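Local structure of 3-hydroxyisobutyrate dehydrogenase (Thermus thermophilus, 2CVZ) at residues L231-L236 and V259-K264; P224-L229 and D270-E275; V164-N169 and L236-G241. The protein probably oxidises 3-hydroxyisobutyrate reversibly with NADP as cofactor, a step of valine catabolism. One frame throughout, in Å; residues are numbered along the deposited sequence.

Contact 1 (L231-L236 and V259-K264); sequences LLVKDL and VYEMAK. With NDP (NADPH dihydro-nicotinamide-adenine-dinucleotide phosphate), chain G.
L236 meets Y260 where helix 229-243 runs nearly antiparallel to helix 251-267. The short axes are 9.6 Å apart at an angle of 154°. L236 CD1 lies 3.6 Å from Y260 CB and reaches the near end of the ring obliquely. L232 comes to the same ring farther out, with CD2 3.8 Å from Y260 CE1. The two leucines thus hold Y260 along its length, and its hydroxyl is taken by A173 of helix 160-188. V233 fills the middle: its CG2 sits 3.6 Å from Y260 O and also packs on K264 CB. Its other methyl, CG1, meets the carboxylate of E261, which is already paired with R257 and R265.

This apolar seam is tight and buried. The K264 edge is looser: its extended chain crosses V233 at a slant and is partly exposed. The other flank faces NADPH, with K234 and D235 beside L231. K234 bends at chi2 (-92°) and chi3, which brings NZ to D235 OD1 at 2.7 Å, a salt bridge. The same NZ bonds to NADPH O2D at 3.1 Å and to O3D at 3.2 Å, and also to S91 O. A methionine in its place would probably leave the ribose hydroxyls without this donor and D235 without its cation. One helix thus packs an apolar face on helix 251-267 and presents a lysine-aspartate pair to the cofactor.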
loop_
_atom_site.group_PDB
_atom_site.type_symbol
_atom_site.label_atom_id
_atom_site.label_comp_id
_atom_site.label_asym_id
_atom_site.label_seq_id
_atom_site.Cartn_x
_atom_site.Cartn_y
_atom_site.Cartn_z
ATOM N N LEU C 231 -20.988 4.716 -5.754
ATOM C CA LEU C 231 -20.975 3.989 -7.014
ATOM C C LEU C 231 -19.540 3.732 -7.475
ATOM O O LEU C 231 -19.240 2.671 -8.030
ATOM C CB LEU C 231 -21.742 4.771 -8.084
ATOM C CG LEU C 231 -23.258 4.852 -7.873
ATOM C CD1 LEU C 231 -23.882 5.744 -8.944
ATOM C CD2 LEU C 231 -23.856 3.454 -7.930
ATOM N N LEU C 232 -18.652 4.693 -7.250
ATOM C CA LEU C 232 -17.262 4.510 -7.654
ATOM C C LEU C 232 -16.653 3.377 -6.836
ATOM O O LEU C 232 -15.875 2.583 -7.350
ATOM C CB LEU C 232 -16.446 5.790 -7.458
ATOM C CG LEU C 232 -14.962 5.656 -7.836
ATOM C CD1 LEU C 232 -14.837 5.147 -9.273
ATOM C CD2 LEU C 232 -14.258 6.995 -7.689
ATOM N N VAL C 233 -17.006 3.301 -5.557
ATOM C CA VAL C 233 -16.480 2.228 -4.724
ATOM C C VAL C 233 -17.031 0.906 -5.258
ATOM O O VAL C 233 -16.316 -0.093 -5.329
ATOM C CB VAL C 233 -16.878 2.418 -3.244
ATOM C CG1 VAL C 233 -16.470 1.195 -2.428
ATOM C CG2 VAL C 233 -16.194 3.658 -2.685
ATOM N N LYS C 234 -18.301 0.910 -5.652
ATOM C CA LYS C 234 -18.922 -0.291 -6.200
ATOM C C LYS C 234 -18.152 -0.722 -7.450
ATOM O O LYS C 234 -17.887 -1.910 -7.643
ATOM C CB LYS C 234 -20.393 -0.019 -6.535
ATOM C CG LYS C 234 -21.098 -1.123 -7.331
ATOM C CD LYS C 234 -21.004 -0.893 -8.840
ATOM C CE LYS C 234 -21.765 0.359 -9.267
ATOM N NZ LYS C 234 -21.687 0.589 -10.740
ATOM N N ASP C 235 -17.786 0.247 -8.287
ATOM C CA ASP C 235 -17.029 -0.045 -9.505
ATOM C C ASP C 235 -15.668 -0.636 -9.159
ATOM O O ASP C 235 -15.223 -1.598 -9.786
ATOM C CB ASP C 235 -16.812 1.221 -10.340
ATOM C CG ASP C 235 -18.101 1.785 -10.891
ATOM O OD1 ASP C 235 -19.039 0.999 -11.133
ATOM O OD2 ASP C 235 -18.162 3.015 -11.105
ATOM N N LEU C 236 -14.998 -0.047 -8.171
ATOM C CA LEU C 236 -13.695 -0.551 -7.753
ATOM C C LEU C 236 -13.860 -1.991 -7.271
ATOM O O LEU C 236 -12.973 -2.824 -7.455
ATOM C CB LEU C 236 -13.111 0.333 -6.643
ATOM C CG LEU C 236 -12.603 1.703 -7.121
ATOM C CD1 LEU C 236 -12.326 2.624 -5.942
ATOM C CD2 LEU C 236 -11.347 1.503 -7.950
ATOM N N VAL C 259 -8.534 2.777 -0.091
ATOM C CA VAL C 259 -8.554 4.199 0.242
ATOM C C VAL C 259 -9.898 4.842 -0.101
ATOM O O VAL C 259 -10.390 5.690 0.647
ATOM C CB VAL C 259 -7.392 4.983 -0.440
ATOM C CG1 VAL C 259 -6.052 4.375 -0.026
ATOM C CG2 VAL C 259 -7.550 4.984 -1.953
ATOM N N TYR C 260 -10.508 4.447 -1.216
ATOM C CA TYR C 260 -11.809 5.013 -1.559
ATOM C C TYR C 260 -12.879 4.494 -0.607
ATOM O O TYR C 260 -13.882 5.166 -0.374
ATOM C CB TYR C 260 -12.176 4.711 -3.018
ATOM C CG TYR C 260 -11.594 5.731 -3.974
ATOM C CD1 TYR C 260 -12.269 6.924 -4.249
ATOM C CD2 TYR C 260 -10.342 5.535 -4.554
ATOM C CE1 TYR C 260 -11.707 7.895 -5.078
ATOM C CE2 TYR C 260 -9.771 6.500 -5.381
ATOM C CZ TYR C 260 -10.460 7.676 -5.638
ATOM O OH TYR C 260 -9.895 8.627 -6.449
ATOM N N GLU C 261 -12.673 3.298 -0.055
ATOM C CA GLU C 261 -13.633 2.764 0.908
ATOM C C GLU C 261 -13.573 3.673 2.132
ATOM O O GLU C 261 -14.601 3.992 2.729
ATOM C CB GLU C 261 -13.277 1.333 1.319
ATOM C CG GLU C 261 -14.255 0.737 2.342
ATOM C CD GLU C 261 -15.617 0.404 1.748
ATOM O OE1 GLU C 261 -16.641 0.635 2.425
ATOM O OE2 GLU C 261 -15.669 -0.103 0.609
HETATM N N MSE C 262 -12.361 4.086 2.498
HETATM C CA MSE C 262 -12.162 4.978 3.639
HETATM C C MSE C 262 -12.924 6.273 3.396
HETATM O O MSE C 262 -13.626 6.775 4.274
HETATM C CB MSE C 262 -10.685 5.324 3.815
HETATM C CG MSE C 262 -9.774 4.157 4.124
HETATM SE SE MSE C 262 -7.954 4.779 4.184
HETATM C CE MSE C 262 -7.063 3.053 4.354
ATOM N N ALA C 263 -12.758 6.826 2.201
ATOM C CA ALA C 263 -13.441 8.064 1.860
ATOM C C ALA C 263 -14.951 7.879 1.982
ATOM O O ALA C 263 -15.644 8.730 2.541
ATOM C CB ALA C 263 -13.067 8.496 0.444
ATOM N N LYS C 264 -15.456 6.760 1.471
ATOM C CA LYS C 264 -16.884 6.478 1.515
ATOM C C LYS C 264 -17.393 6.385 2.948
ATOM O O LYS C 264 -18.476 6.874 3.265
ATOM C CB LYS C 264 -17.188 5.167 0.781
ATOM C CG LYS C 264 -18.652 4.751 0.837
ATOM C CD LYS C 264 -18.836 3.324 0.342
ATOM C CE LYS C 264 -20.266 2.854 0.532
ATOM N NZ LYS C 264 -20.427 1.410 0.186
HETATM P PA NDP G . -28.380 7.641 -10.024
HETATM O O1A NDP G . -28.470 9.024 -10.411
HETATM O O2A NDP G . -28.196 7.189 -8.599
HETATM O O5B NDP G . -29.710 6.923 -10.654
HETATM C C5B NDP G . -29.951 5.532 -10.409
HETATM C C4B NDP G . -31.249 5.264 -11.156
HETATM O O4B NDP G . -31.570 3.870 -10.899
HETATM C C3B NDP G . -32.444 6.077 -10.776
HETATM O O3B NDP G . -33.242 6.331 -11.962
HETATM C C2B NDP G . -33.204 5.222 -9.837
HETATM O O2B NDP G . -34.589 5.504 -9.624
HETATM C C1B NDP G . -32.889 3.862 -10.377
HETATM N N9A NDP G . -33.039 2.793 -9.352
HETATM C C8A NDP G . -32.313 2.611 -8.152
HETATM N N7A NDP G . -32.732 1.541 -7.505
HETATM C C5A NDP G . -33.736 1.001 -8.260
HETATM C C6A NDP G . -34.576 -0.128 -8.122
HETATM N N6A NDP G . -34.461 -0.925 -7.059
HETATM N N1A NDP G . -35.498 -0.394 -9.081
HETATM C C2A NDP G . -35.611 0.418 -10.158
HETATM N N3A NDP G . -34.868 1.507 -10.383
HETATM C C4A NDP G . -33.937 1.748 -9.387
HETATM O O3 NDP G . -27.272 6.905 -10.863
HETATM P PN NDP G . -26.240 7.287 -12.021
HETATM O O1N NDP G . -25.356 8.323 -11.477
HETATM O O2N NDP G . -27.123 7.574 -13.200
HETATM O O5D NDP G . -25.547 5.871 -12.271
HETATM C C5D NDP G . -26.279 4.730 -12.827
HETATM C C4D NDP G . -25.216 3.742 -13.398
HETATM O O4D NDP G . -24.376 4.479 -14.282
HETATM C C3D NDP G . -24.283 3.206 -12.307
HETATM O O3D NDP G . -24.002 1.824 -12.571
HETATM C C2D NDP G . -23.073 4.101 -12.374
HETATM O O2D NDP G . -21.971 3.461 -11.756
HETATM C C1D NDP G . -23.002 4.255 -13.951
HETATM N N1N NDP G . -22.230 5.442 -14.432
HETATM C C2N NDP G . -22.396 6.678 -13.746
HETATM C C3N NDP G . -21.636 7.806 -14.261
HETATM C C7N NDP G . -21.753 9.121 -13.623
HETATM O O7N NDP G . -20.920 10.036 -13.787
HETATM N N7N NDP G . -22.803 9.398 -12.827
HETATM C C4N NDP G . -20.806 7.613 -15.373
HETATM C C5N NDP G . -20.666 6.414 -16.011
HETATM C C6N NDP G . -21.377 5.327 -15.544
HETATM P P2B NDP G . -35.116 6.635 -8.697
HETATM O O1X NDP G . -36.458 6.145 -8.321
HETATM O O2X NDP G . -35.141 7.907 -9.469
HETATM O O3X NDP G . -34.209 6.763 -7.475
#

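Contact 2 (P224-L229 and D270-E275); sequences PKTFAL and DADHVE. With NDP (NADPH dihydro-nicotinamide-adenine-dinucleotide phosphate), chain G.
A228 and D272 form a single beta bridge, with L229 N donating to A271 O at 2.8 Å and H273 N donating to F227 O. The bridge ties together two loops of the all-helical C-terminal domain, just where A228 takes the N-cap position of helix 229-243. A228 CA adds a CA-H...O contact to A271 O.

D272 organises the loop from its side chain. CG stands anti to the backbone N (chi1 -179°), which carries the carboxylate to the amides of T226 and F227. OD1 accepts both, T226 N and F227 N. The first comes from above the carboxylate plane and the second nearly in line with the C-O bond; each is almost straight. OD2 accepts from V274 N, an Asx turn, and also pairs with R217 of helix 214-219. A water donates to both D272 OD2 and P224 O, so these two acceptors need not face each other bare. D272 N in turn goes to E275 OE1 at 2.8 Å.

F227 and H273 make an edge-to-face pair, with centroids 5.0 Å apart and planes at 65°. F227 CD2 sits over the centre of the H273 ring, and V274 CG2 lies over the opposite face. On its other flank F227 packs on the carboxamide of NADPH, with CB 3.2 Å from O7N. T226 O receives the N7N of that carboxamide. On the exposed side, K225 NZ donates to D270 O at 2.7 Å, and a water links the same NZ to D270 OD1.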
loop_
_atom_site.group_PDB
_atom_site.type_symbol
_atom_site.label_atom_id
_atom_site.label_comp_id
_atom_site.label_asym_id
_atom_site.label_seq_id
_atom_site.Cartn_x
_atom_site.Cartn_y
_atom_site.Cartn_z
ATOM N N PRO C 224 -19.430 19.797 -7.417
ATOM C CA PRO C 224 -20.769 19.457 -7.899
ATOM C C PRO C 224 -21.012 17.958 -7.778
ATOM O O PRO C 224 -20.072 17.161 -7.829
ATOM C CB PRO C 224 -20.743 19.934 -9.351
ATOM C CG PRO C 224 -19.308 19.741 -9.738
ATOM C CD PRO C 224 -18.578 20.273 -8.521
ATOM N N LYS C 225 -22.271 17.578 -7.606
ATOM C CA LYS C 225 -22.633 16.171 -7.477
ATOM C C LYS C 225 -23.051 15.612 -8.834
ATOM O O LYS C 225 -24.099 15.980 -9.360
ATOM C CB LYS C 225 -23.782 16.023 -6.473
ATOM C CG LYS C 225 -24.358 14.622 -6.376
ATOM C CD LYS C 225 -23.312 13.622 -5.909
ATOM C CE LYS C 225 -23.902 12.225 -5.798
ATOM N NZ LYS C 225 -25.065 12.179 -4.868
ATOM N N THR C 226 -22.227 14.738 -9.410
ATOM C CA THR C 226 -22.548 14.147 -10.708
ATOM C C THR C 226 -22.388 12.628 -10.728
ATOM O O THR C 226 -23.050 11.943 -11.504
ATOM C CB THR C 226 -21.672 14.738 -11.849
ATOM O OG1 THR C 226 -20.331 14.245 -11.736
ATOM C CG2 THR C 226 -21.655 16.262 -11.776
ATOM N N PHE C 227 -21.518 12.103 -9.870
ATOM C CA PHE C 227 -21.269 10.660 -9.800
ATOM C C PHE C 227 -20.989 10.274 -8.347
ATOM O O PHE C 227 -19.932 10.590 -7.810
ATOM C CB PHE C 227 -20.075 10.308 -10.693
ATOM C CG PHE C 227 -19.680 8.858 -10.658
ATOM C CD1 PHE C 227 -20.641 7.852 -10.678
ATOM C CD2 PHE C 227 -18.336 8.497 -10.649
ATOM C CE1 PHE C 227 -20.270 6.508 -10.693
ATOM C CE2 PHE C 227 -17.956 7.154 -10.665
ATOM C CZ PHE C 227 -18.927 6.161 -10.686
ATOM N N ALA C 228 -21.944 9.588 -7.725
ATOM C CA ALA C 228 -21.833 9.184 -6.326
ATOM C C ALA C 228 -20.574 8.395 -5.962
ATOM O O ALA C 228 -20.186 7.456 -6.659
ATOM C CB ALA C 228 -23.076 8.388 -5.919
ATOM N N LEU C 229 -19.951 8.788 -4.853
ATOM C CA LEU C 229 -18.751 8.129 -4.354
ATOM C C LEU C 229 -19.051 6.647 -4.114
ATOM O O LEU C 229 -18.212 5.781 -4.367
ATOM C CB LEU C 229 -18.301 8.797 -3.047
ATOM C CG LEU C 229 -17.133 8.192 -2.262
ATOM C CD1 LEU C 229 -15.908 8.083 -3.159
ATOM C CD2 LEU C 229 -16.834 9.065 -1.039
ATOM N N ASP C 270 -23.245 9.106 -0.754
ATOM C CA ASP C 270 -23.882 10.094 -1.619
ATOM C C ASP C 270 -23.062 11.342 -1.937
ATOM O O ASP C 270 -23.520 12.228 -2.666
ATOM C CB ASP C 270 -25.244 10.484 -1.043
ATOM C CG ASP C 270 -26.228 9.332 -1.080
ATOM O OD1 ASP C 270 -26.446 8.771 -2.180
ATOM O OD2 ASP C 270 -26.782 8.984 -0.017
ATOM N N ALA C 271 -21.852 11.421 -1.395
ATOM C CA ALA C 271 -20.984 12.550 -1.694
ATOM C C ALA C 271 -20.534 12.306 -3.134
ATOM O O ALA C 271 -20.676 11.195 -3.639
ATOM C CB ALA C 271 -19.786 12.550 -0.764
ATOM N N ASP C 272 -20.008 13.327 -3.804
ATOM C CA ASP C 272 -19.544 13.135 -5.174
ATOM C C ASP C 272 -18.215 12.391 -5.110
ATOM O O ASP C 272 -17.461 12.549 -4.148
ATOM C CB ASP C 272 -19.341 14.474 -5.885
ATOM C CG ASP C 272 -18.889 14.298 -7.321
ATOM O OD1 ASP C 272 -19.695 13.810 -8.139
ATOM O OD2 ASP C 272 -17.727 14.636 -7.629
ATOM N N HIS C 273 -17.924 11.588 -6.129
ATOM C CA HIS C 273 -16.680 10.826 -6.137
ATOM C C HIS C 273 -15.442 11.701 -5.958
ATOM O O HIS C 273 -14.480 11.302 -5.297
ATOM C CB HIS C 273 -16.555 9.991 -7.425
ATOM C CG HIS C 273 -16.465 10.803 -8.682
ATOM N ND1 HIS C 273 -15.527 10.552 -9.662
ATOM C CD2 HIS C 273 -17.216 11.834 -9.138
ATOM C CE1 HIS C 273 -15.706 11.392 -10.666
ATOM N NE2 HIS C 273 -16.726 12.179 -10.375
ATOM N N VAL C 274 -15.463 12.898 -6.534
ATOM C CA VAL C 274 -14.321 13.795 -6.420
ATOM C C VAL C 274 -14.156 14.321 -4.995
ATOM O O VAL C 274 -13.074 14.762 -4.608
ATOM C CB VAL C 274 -14.447 14.973 -7.409
ATOM C CG1 VAL C 274 -13.268 15.926 -7.254
ATOM C CG2 VAL C 274 -14.499 14.435 -8.834
ATOM N N GLU C 275 -15.224 14.266 -4.207
ATOM C CA GLU C 275 -15.145 14.728 -2.824
ATOM C C GLU C 275 -14.248 13.815 -1.994
ATOM O O GLU C 275 -13.941 14.114 -0.839
ATOM C CB GLU C 275 -16.542 14.812 -2.203
ATOM C CG GLU C 275 -17.292 16.072 -2.615
ATOM C CD GLU C 275 -18.612 16.238 -1.895
ATOM O OE1 GLU C 275 -19.632 15.720 -2.390
ATOM O OE2 GLU C 275 -18.622 16.884 -0.826
HETATM P PA NDP G . -28.380 7.641 -10.024
HETATM O O1A NDP G . -28.470 9.024 -10.411
HETATM O O2A NDP G . -28.196 7.189 -8.599
HETATM O O5B NDP G . -29.710 6.923 -10.654
HETATM C C5B NDP G . -29.951 5.532 -10.409
HETATM C C4B NDP G . -31.249 5.264 -11.156
HETATM O O4B NDP G . -31.570 3.870 -10.899
HETATM C C3B NDP G . -32.444 6.077 -10.776
HETATM O O3B NDP G . -33.242 6.331 -11.962
HETATM C C2B NDP G . -33.204 5.222 -9.837
HETATM O O2B NDP G . -34.589 5.504 -9.624
HETATM C C1B NDP G . -32.889 3.862 -10.377
HETATM N N9A NDP G . -33.039 2.793 -9.352
HETATM C C8A NDP G . -32.313 2.611 -8.152
HETATM N N7A NDP G . -32.732 1.541 -7.505
HETATM C C5A NDP G . -33.736 1.001 -8.260
HETATM C C6A NDP G . -34.576 -0.128 -8.122
HETATM N N6A NDP G . -34.461 -0.925 -7.059
HETATM N N1A NDP G . -35.498 -0.394 -9.081
HETATM C C2A NDP G . -35.611 0.418 -10.158
HETATM N N3A NDP G . -34.868 1.507 -10.383
HETATM C C4A NDP G . -33.937 1.748 -9.387
HETATM O O3 NDP G . -27.272 6.905 -10.863
HETATM P PN NDP G . -26.240 7.287 -12.021
HETATM O O1N NDP G . -25.356 8.323 -11.477
HETATM O O2N NDP G . -27.123 7.574 -13.200
HETATM O O5D NDP G . -25.547 5.871 -12.271
HETATM C C5D NDP G . -26.279 4.730 -12.827
HETATM C C4D NDP G . -25.216 3.742 -13.398
HETATM O O4D NDP G . -24.376 4.479 -14.282
HETATM C C3D NDP G . -24.283 3.206 -12.307
HETATM O O3D NDP G . -24.002 1.824 -12.571
HETATM C C2D NDP G . -23.073 4.101 -12.374
HETATM O O2D NDP G . -21.971 3.461 -11.756
HETATM C C1D NDP G . -23.002 4.255 -13.951
HETATM N N1N NDP G . -22.230 5.442 -14.432
HETATM C C2N NDP G . -22.396 6.678 -13.746
HETATM C C3N NDP G . -21.636 7.806 -14.261
HETATM C C7N NDP G . -21.753 9.121 -13.623
HETATM O O7N NDP G . -20.920 10.036 -13.787
HETATM N N7N NDP G . -22.803 9.398 -12.827
HETATM C C4N NDP G . -20.806 7.613 -15.373
HETATM C C5N NDP G . -20.666 6.414 -16.011
HETATM C C6N NDP G . -21.377 5.327 -15.544
HETATM P P2B NDP G . -35.116 6.635 -8.697
HETATM O O1X NDP G . -36.458 6.145 -8.321
HETATM O O2X NDP G . -35.141 7.907 -9.469
HETATM O O3X NDP G . -34.209 6.763 -7.475
HETATM O O HOH W 1 -17.441 17.188 -7.065
HETATM O O HOH W 2 -26.259 9.731 -4.811
#

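Contact 3 (V164-N169 and L236-G241); sequences VKAINN and LGIAMG
A166 CB overlaps the flank of I238, with CG2 3.7 Å away, and reaches A239 N at the same distance. This small methyl sits at the close approach of helices 160-188 and 229-243. The short axes pass 8.0 Å apart at 116°, and the two alanines account for that closeness: A166 CA and A239 CA are 4.7 Å apart. A239 CB answers from the other helix and rests 3.6 Å from A166 O, so methyl meets backbone as much as methyl. In I238, CG2 is anti to the backbone N, which turns that branch rather than the longer one to A166. No hydrogen bond crosses between the segments.

The larger residues close the ends loosely. I167 reaches A239 CB only with its CD1, at 4.4 Å. At the other end L236 CD2 lies 4.4 Å from N169 O, while the leucine also packs on A170 and A173, farther along helix 160-188.

Polar groups lie on the flank of helix 160-188 beside this crossing. N169 OD1 accepts two donors, K165 NZ at 2.9 Å and N168 ND2 at 3.1 Å. N168 ND2 lies in the carbonyl plane of N169, whereas K165 NZ is tilted from it. The paired grip fixes which way the N169 amide is turned. K165 NZ also donates to V116 O, and N168 bonds to G205 and S204 of a neighbouring subunit. The arrangement is helix-helix packing in the all-helical C-terminal domain of the hydroxyisobutyrate dehydrogenase family, beside the NADPH pocket to which K165 belongs.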
loop_
_atom_site.group_PDB
_atom_site.type_symbol
_atom_site.label_atom_id
_atom_site.label_comp_id
_atom_site.label_asym_id
_atom_site.label_seq_id
_atom_site.Cartn_x
_atom_site.Cartn_y
_atom_site.Cartn_z
ATOM N N VAL C 164 -14.100 -3.929 -18.840
ATOM C CA VAL C 164 -13.305 -2.788 -19.279
ATOM C C VAL C 164 -13.732 -1.527 -18.535
ATOM O O VAL C 164 -12.899 -0.688 -18.186
ATOM C CB VAL C 164 -13.447 -2.557 -20.801
ATOM C CG1 VAL C 164 -12.739 -1.275 -21.204
ATOM C CG2 VAL C 164 -12.859 -3.738 -21.556
ATOM N N LYS C 165 -15.031 -1.396 -18.291
ATOM C CA LYS C 165 -15.546 -0.232 -17.579
ATOM C C LYS C 165 -14.985 -0.193 -16.163
ATOM O O LYS C 165 -14.552 0.853 -15.690
ATOM C CB LYS C 165 -17.079 -0.261 -17.528
ATOM C CG LYS C 165 -17.711 0.828 -16.648
ATOM C CD LYS C 165 -17.319 2.243 -17.086
ATOM C CE LYS C 165 -17.963 3.297 -16.189
ATOM N NZ LYS C 165 -17.502 4.682 -16.508
ATOM N N ALA C 166 -14.994 -1.340 -15.493
ATOM C CA ALA C 166 -14.487 -1.424 -14.128
ATOM C C ALA C 166 -13.018 -1.034 -14.063
ATOM O O ALA C 166 -12.605 -0.279 -13.182
ATOM C CB ALA C 166 -14.684 -2.839 -13.575
ATOM N N ILE C 167 -12.220 -1.544 -14.994
ATOM C CA ILE C 167 -10.806 -1.213 -15.005
ATOM C C ILE C 167 -10.615 0.270 -15.311
ATOM O O ILE C 167 -9.771 0.928 -14.712
ATOM C CB ILE C 167 -10.039 -2.081 -16.029
ATOM C CG1 ILE C 167 -10.020 -3.534 -15.549
ATOM C CG2 ILE C 167 -8.616 -1.574 -16.194
ATOM C CD1 ILE C 167 -9.425 -3.711 -14.155
ATOM N N ASN C 168 -11.404 0.800 -16.241
ATOM C CA ASN C 168 -11.296 2.216 -16.575
ATOM C C ASN C 168 -11.524 3.069 -15.326
ATOM O O ASN C 168 -10.773 4.007 -15.056
ATOM C CB ASN C 168 -12.327 2.607 -17.636
ATOM C CG ASN C 168 -12.417 4.109 -17.828
ATOM O OD1 ASN C 168 -11.543 4.725 -18.441
ATOM N ND2 ASN C 168 -13.472 4.713 -17.281
ATOM N N ASN C 169 -12.563 2.747 -14.563
ATOM C CA ASN C 169 -12.851 3.514 -13.359
ATOM C C ASN C 169 -11.811 3.293 -12.272
ATOM O O ASN C 169 -11.597 4.160 -11.431
ATOM C CB ASN C 169 -14.260 3.203 -12.858
ATOM C CG ASN C 169 -15.315 4.042 -13.562
ATOM O OD1 ASN C 169 -15.217 4.297 -14.768
ATOM N ND2 ASN C 169 -16.326 4.471 -12.822
ATOM N N LEU C 236 -14.998 -0.047 -8.171
ATOM C CA LEU C 236 -13.695 -0.551 -7.753
ATOM C C LEU C 236 -13.860 -1.991 -7.271
ATOM O O LEU C 236 -12.973 -2.824 -7.455
ATOM C CB LEU C 236 -13.111 0.333 -6.643
ATOM C CG LEU C 236 -12.603 1.703 -7.121
ATOM C CD1 LEU C 236 -12.326 2.624 -5.942
ATOM C CD2 LEU C 236 -11.347 1.503 -7.950
ATOM N N GLY C 237 -15.011 -2.278 -6.666
ATOM C CA GLY C 237 -15.279 -3.624 -6.193
ATOM C C GLY C 237 -15.326 -4.587 -7.367
ATOM O O GLY C 237 -14.817 -5.706 -7.295
ATOM N N ILE C 238 -15.940 -4.145 -8.458
ATOM C CA ILE C 238 -16.040 -4.966 -9.659
ATOM C C ILE C 238 -14.651 -5.123 -10.272
ATOM O O ILE C 238 -14.302 -6.190 -10.787
ATOM C CB ILE C 238 -16.994 -4.320 -10.696
ATOM C CG1 ILE C 238 -18.400 -4.213 -10.103
ATOM C CG2 ILE C 238 -17.023 -5.153 -11.979
ATOM C CD1 ILE C 238 -19.392 -3.469 -10.984
ATOM N N ALA C 239 -13.856 -4.059 -10.210
ATOM C CA ALA C 239 -12.502 -4.101 -10.749
ATOM C C ALA C 239 -11.658 -5.136 -9.996
ATOM O O ALA C 239 -10.818 -5.810 -10.594
ATOM C CB ALA C 239 -11.855 -2.730 -10.652
HETATM N N MSE C 240 -11.876 -5.257 -8.690
HETATM C CA MSE C 240 -11.134 -6.230 -7.892
HETATM C C MSE C 240 -11.494 -7.638 -8.374
HETATM O O MSE C 240 -10.668 -8.550 -8.343
HETATM C CB MSE C 240 -11.476 -6.091 -6.403
HETATM C CG MSE C 240 -11.145 -4.726 -5.789
HETATM SE SE MSE C 240 -9.308 -4.157 -6.057
HETATM C CE MSE C 240 -9.588 -3.012 -7.600
ATOM N N GLY C 241 -12.737 -7.804 -8.816
ATOM C CA GLY C 241 -13.185 -9.092 -9.315
ATOM C C GLY C 241 -12.481 -9.416 -10.617
ATOM O O GLY C 241 -12.210 -10.575 -10.917
#

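Overall arrangement
Helix 229-243 links all three contacts. L229, its first residue, belongs to contact 2; 231-236 packs in contact 1; 236-241 packs in contact 3, and L236 serves both of the latter. The centres of contacts 1 and 2 lie about 11 Å apart, as do those of 1 and 3; those of 2 and 3 are about 18 Å apart. Near the cofactor they converge: F227 CZ is 3.3 Å from D235 OD2 and 3.8 Å from N169 ND2. Contact 1 is nested within the loop closed by contact 2. Contacts 1 and 2 bind the ribose and carboxamide of NADPH, while contact 3 supplies K165 to the same pocket.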